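Local coordinates for protein transcriptional regulator, TetR family (PDB 3NNR) that acts as a TetR-family transcriptional regulator and probably binds DNA through a helix-turn-helix motif, at the interface of chains A and B. Numbering follows the deposited sequence. Chains: chain A/B, Transcriptional regulator, TetR family.

Contact 1: the interface of chains A and B. Residues chain A 154, 157-158, 193; chain B 158, 162, 189, 193.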
# COMPACT_ATOMS: atom_id res chain seq x y z
N ASN A 154 9.52 5.97 -0.88
CA ASN A 154 9.12 5.02 -1.94
C ASN A 154 9.42 3.57 -1.55
O ASN A 154 8.60 2.70 -1.79
CB ASN A 154 9.73 5.36 -3.30
CG ASN A 154 9.06 6.57 -3.97
OD1 ASN A 154 7.94 6.92 -3.66
ND2 ASN A 154 9.76 7.17 -4.91
N LEU A 157 6.74 2.68 0.92
CA LEU A 157 5.48 2.55 0.20
C LEU A 157 5.39 1.21 -0.55
O LEU A 157 4.35 0.55 -0.54
CB LEU A 157 5.27 3.74 -0.77
CG LEU A 157 4.97 5.12 -0.16
CD1 LEU A 157 5.07 6.26 -1.19
CD2 LEU A 157 3.58 5.16 0.46
N VAL A 158 6.49 0.80 -1.17
CA VAL A 158 6.56 -0.47 -1.91
C VAL A 158 6.54 -1.66 -0.98
O VAL A 158 5.81 -2.60 -1.22
CB VAL A 158 7.80 -0.54 -2.84
CG1 VAL A 158 8.10 -1.99 -3.27
CG2 VAL A 158 7.60 0.39 -4.05
N LEU A 193 14.12 0.18 -7.44
CA LEU A 193 14.21 1.61 -7.10
C LEU A 193 15.64 2.13 -7.18
O LEU A 193 15.83 3.26 -7.61
CB LEU A 193 13.64 1.92 -5.71
CG LEU A 193 12.19 1.59 -5.45
CD1 LEU A 193 11.87 1.77 -3.97
CD2 LEU A 193 11.29 2.44 -6.35
N VAL B 158 3.06 2.59 -5.30
CA VAL B 158 3.15 3.91 -4.67
C VAL B 158 1.81 4.62 -4.68
O VAL B 158 1.41 5.16 -3.66
CB VAL B 158 4.23 4.80 -5.31
CG1 VAL B 158 4.03 6.29 -4.95
CG2 VAL B 158 5.63 4.30 -4.91
N TRP B 162 -0.78 5.48 -1.12
CA TRP B 162 -0.53 6.85 -0.64
C TRP B 162 -1.52 7.28 0.44
O TRP B 162 -1.10 7.83 1.45
CB TRP B 162 -0.52 7.84 -1.81
CG TRP B 162 -0.13 9.22 -1.38
CD1 TRP B 162 -0.91 10.34 -1.41
CD2 TRP B 162 1.12 9.62 -0.80
NE1 TRP B 162 -0.21 11.42 -0.91
CE2 TRP B 162 1.03 11.00 -0.53
CE3 TRP B 162 2.31 8.93 -0.50
CZ2 TRP B 162 2.10 11.72 0.04
CZ3 TRP B 162 3.35 9.63 0.08
CH2 TRP B 162 3.25 11.02 0.32
N GLN B 189 6.03 11.80 -5.20
CA GLN B 189 6.61 10.46 -4.99
C GLN B 189 6.63 9.60 -6.26
O GLN B 189 7.61 8.87 -6.47
CB GLN B 189 5.90 9.72 -3.85
CG GLN B 189 6.07 10.39 -2.47
CD GLN B 189 7.50 10.43 -1.99
OE1 GLN B 189 8.19 9.43 -2.07
NE2 GLN B 189 7.93 11.56 -1.48
N LEU B 193 10.15 8.42 -8.99
CA LEU B 193 10.52 7.15 -9.64
C LEU B 193 11.20 7.37 -11.00
O LEU B 193 12.12 6.65 -11.32
CB LEU B 193 9.32 6.21 -9.84
CG LEU B 193 8.57 5.77 -8.61
CD1 LEU B 193 7.30 5.02 -9.01
CD2 LEU B 193 9.48 4.92 -7.72

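Contact 2: the interface of chains A and B. Residues chain A 147, 150-151, 154, 197; chain B 192, 195, 210.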
# COMPACT_ATOMS: atom_id res chain seq x y z
N LEU A 147 16.11 14.29 -2.37
CA LEU A 147 15.89 13.13 -3.26
C LEU A 147 16.04 11.78 -2.51
O LEU A 147 15.40 10.80 -2.89
CB LEU A 147 16.80 13.21 -4.48
CG LEU A 147 16.80 12.10 -5.54
CD1 LEU A 147 15.40 11.59 -5.87
CD2 LEU A 147 17.54 12.57 -6.84
N ALA A 150 12.77 11.32 -0.30
CA ALA A 150 11.76 10.91 -1.26
C ALA A 150 11.95 9.43 -1.60
O ALA A 150 11.02 8.64 -1.49
CB ALA A 150 11.83 11.75 -2.52
N MSE A 151 13.17 9.05 -1.98
CA MSE A 151 13.44 7.64 -2.31
C MSE A 151 13.17 6.68 -1.17
O MSE A 151 12.74 5.56 -1.43
CB MSE A 151 14.85 7.45 -2.83
CG MSE A 151 14.94 7.72 -4.30
SE MSE A 151 16.72 8.15 -4.78
CE MSE A 151 17.81 7.01 -3.54
N ASN A 154 9.52 5.97 -0.88
CA ASN A 154 9.12 5.02 -1.94
C ASN A 154 9.42 3.57 -1.55
O ASN A 154 8.60 2.70 -1.79
CB ASN A 154 9.73 5.36 -3.30
CG ASN A 154 9.06 6.57 -3.97
OD1 ASN A 154 7.94 6.92 -3.66
ND2 ASN A 154 9.76 7.17 -4.91
N TYR A 197 20.90 4.17 -9.81
CA TYR A 197 21.89 4.81 -8.92
C TYR A 197 23.10 3.91 -8.55
O TYR A 197 23.99 4.35 -7.79
CB TYR A 197 21.23 5.32 -7.64
CG TYR A 197 20.09 6.29 -7.87
CD1 TYR A 197 20.32 7.56 -8.44
CD2 TYR A 197 18.77 5.95 -7.50
CE1 TYR A 197 19.25 8.47 -8.66
CE2 TYR A 197 17.71 6.85 -7.71
CZ TYR A 197 17.95 8.11 -8.28
OH TYR A 197 16.90 8.98 -8.47
N THR B 192 9.28 11.01 -8.57
CA THR B 192 10.59 10.64 -8.03
C THR B 192 11.07 9.32 -8.65
O THR B 192 12.28 9.15 -8.81
CB THR B 192 10.56 10.53 -6.50
OG1 THR B 192 10.16 11.79 -5.96
CG2 THR B 192 11.90 10.13 -5.93
N VAL B 195 12.74 10.38 -12.03
CA VAL B 195 13.80 11.42 -11.97
C VAL B 195 15.12 11.08 -12.70
O VAL B 195 15.56 11.87 -13.53
CB VAL B 195 14.13 11.87 -10.49
CG1 VAL B 195 15.53 12.58 -10.38
CG2 VAL B 195 13.02 12.76 -9.94
N ARG B 210 7.46 18.63 -10.91
CA ARG B 210 7.53 17.79 -9.70
C ARG B 210 7.50 18.66 -8.43
O ARG B 210 6.70 18.41 -7.53
CB ARG B 210 8.76 16.86 -9.74
CG ARG B 210 9.06 16.07 -8.47
CD ARG B 210 10.08 14.96 -8.73
NE ARG B 210 10.55 14.34 -7.49
CZ ARG B 210 11.57 14.76 -6.72
NH1 ARG B 210 12.28 15.85 -7.02
NH2 ARG B 210 11.88 14.09 -5.61

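Contact 3: the interface of chains A and B. Residues chain A 168-170; chain B 113, 117.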
# COMPACT_ATOMS: atom_id res chain seq x y z
N THR A 168 -4.45 -9.44 -4.72
CA THR A 168 -5.18 -8.98 -5.93
C THR A 168 -4.62 -9.47 -7.30
O THR A 168 -5.31 -9.37 -8.33
CB THR A 168 -5.20 -7.44 -5.99
OG1 THR A 168 -4.04 -6.96 -6.68
CG2 THR A 168 -5.33 -6.79 -4.55
N ALA A 169 -3.36 -9.93 -7.31
CA ALA A 169 -2.70 -10.45 -8.52
C ALA A 169 -2.65 -11.99 -8.63
O ALA A 169 -2.60 -12.52 -9.75
CB ALA A 169 -1.29 -9.91 -8.59
N HIS A 170 -2.64 -12.66 -7.47
CA HIS A 170 -2.48 -14.13 -7.34
C HIS A 170 -1.05 -14.54 -7.73
O HIS A 170 -0.06 -13.98 -7.21
CB HIS A 170 -3.54 -14.95 -8.10
CG HIS A 170 -4.96 -14.55 -7.81
ND1 HIS A 170 -5.90 -14.34 -8.81
CD2 HIS A 170 -5.59 -14.30 -6.64
CE1 HIS A 170 -7.05 -13.99 -8.26
NE2 HIS A 170 -6.89 -13.95 -6.95
N ARG B 113 -13.39 -9.96 -6.98
CA ARG B 113 -12.01 -10.46 -7.01
C ARG B 113 -11.56 -10.67 -8.45
O ARG B 113 -10.48 -10.21 -8.84
CB ARG B 113 -11.93 -11.79 -6.25
CG ARG B 113 -10.55 -12.41 -6.03
CD ARG B 113 -10.74 -13.89 -5.58
NE ARG B 113 -11.68 -14.02 -4.45
CZ ARG B 113 -12.44 -15.09 -4.15
NH1 ARG B 113 -12.44 -16.22 -4.90
NH2 ARG B 113 -13.24 -15.03 -3.08
N ARG B 117 -8.76 -8.10 -10.32
CA ARG B 117 -7.51 -8.69 -10.87
C ARG B 117 -7.36 -8.18 -12.31
O ARG B 117 -6.32 -7.66 -12.67
CB ARG B 117 -7.52 -10.25 -10.82
CG ARG B 117 -6.30 -11.05 -11.43
CD ARG B 117 -6.60 -12.59 -11.72

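Contact 1: the interface of chains A and B
In a two-fold helical interface of the kind by which TetR-family regulators usually dimerise, probably the biological one, A:Asn154 and A:Leu157 on helix 145-160 face B:Val158 of the equivalent helix, B:Trp162 of helix 162-169 and B:Gln189 of helix 186-194. The A:Asn154 side chain, with CG anti to its own carbonyl carbon (chi1 -74°), sends its amide ND2 to the backbone O of B:Gln189, a hydrogen bond of 3.2 Å. This is a bent approach: the C=O···N angle is 141° and the donor sits 20° from the carbonyl plane. An asparagine suits the place because its short side chain carries an N-H that can reach the partner helix; a leucine here would probably leave that carbonyl without its cross-chain donor. The modelled oxygens A:Asn154 OD1 and B:Gln189 OE1, 3.0 Å apart in steeply inclined amides, can both only accept, so one amide is probably turned over, more likely that of B:Gln189, since turning A:Asn154 would remove the ND2 bond. Apolar side chains surround this polar pair. A:Leu157 CD1 touches B:Val158 CG1 at 3.9 Å and the benzo-ring carbon CE3 of B:Trp162 at 3.9 Å. Across the two-fold, A:Leu193 and B:Leu193 pair through their CD2 methyls, 3.4 Å apart, slanting past one another.

Contact 2: the interface of chains A and B
A:Leu147 and A:Ala150, three residues apart on the regular backbone of helix 145-160, present about one turn to B:Thr192, which keeps helical angles near the end of helix 186-194, just before the 3-10 turn 195-197 that starts with B:Val195. The methyl CG2 of B:Thr192 makes the apolar contact. It lies 3.8 Å from A:Ala150 CB and equally 3.8 Å from A:Leu147 CD1, and the leucine and threonine side chains run past each other in opposite directions; A:Asn154 ND2 also comes to 3.8 Å from this CG2. Alanine suits its position because its lone methyl lets the partner helix come close, whereas the longer leucine reaches both B:Thr192 and B:Val195. The other A:Leu147 methyl, CD2, meets CG1 of B:Val195 tip to tip at 4.1 Å. A threonine has two different branches, and here both are used: with OG1 anti to the carbonyl carbon (chi1 -60°), CG2 is turned toward chain A while the hydroxyl is turned toward B:Arg210 of its own chain. B:Arg210, extended from CG to NE, takes that hydroxyl side-on with two nitrogens, NE at 3.0 Å and NH2 at 2.9 Å from B:Thr192 OG1. Both bonds lie near the guanidinium plane and should restrain the threonine's rotation. B:Val195 CG2 rests against one face of the same guanidinium, toward its rim, and A:Ala150 CB lies in the plane at its edge, 3.9 Å from B:Arg210 NH2.

Contact 3: the interface of chains A and B
The backbone carbonyl oxygen of A:Thr168, near the end of helix 162-169, is met by successive carbons of B:Arg117 on helix 110-136, with CA and CB each 3.4 Å from A:Thr168 O and CG at 3.7 Å. These are van der Waals contacts between a carbonyl and an aliphatic stem. The B:Arg117 chain, extended with CG anti to its backbone N (chi1 177°), runs on to A:His170 and brings CD to 3.5 Å from the imidazole ND1 and 3.8 Å from CE1. The two side chains cross at about a right angle. B:Arg117 is modelled only as far as CD, so the structure does not fix its guanidinium. One helical turn earlier, B:Arg113 bends at its third torsion (chi3 -51°) and passes CG and CD about 4.1 Å from the A:His170 NE2, its guanidinium plane standing 79° from the ring. A histidine suits this place because the imidazole can meet both arginine stems with the rim of its ring, ND1 and CE1 toward B:Arg117 and NE2 toward B:Arg113. If protonated, it might be disfavoured by B:Arg113, whose NE is 5.4 Å from A:His170 NE2. The contact probably extends the dimer interface by placing the end of helix 162-169 and the loop residue after it against helix 110-136 of the other chain.

Contact 1 and contact 2 are neighbours, the centres of their C-alpha atoms about 9 Å apart, and they share A:Asn154 as well as helices 145-160 and 186-194, so they form one continuous surface. Contact 3 lies farther off, about 20 Å from contact 1 and 28 Å from contact 2 between the same kind of centres, but helix 162-169 takes part in contact 1 from chain B and in contact 3 from chain A. Because the interface is two-fold symmetric, each has a twin with the chains exchanged. Together they spread the association over a broad helical face, consistent with the dimers usual in the TetR family.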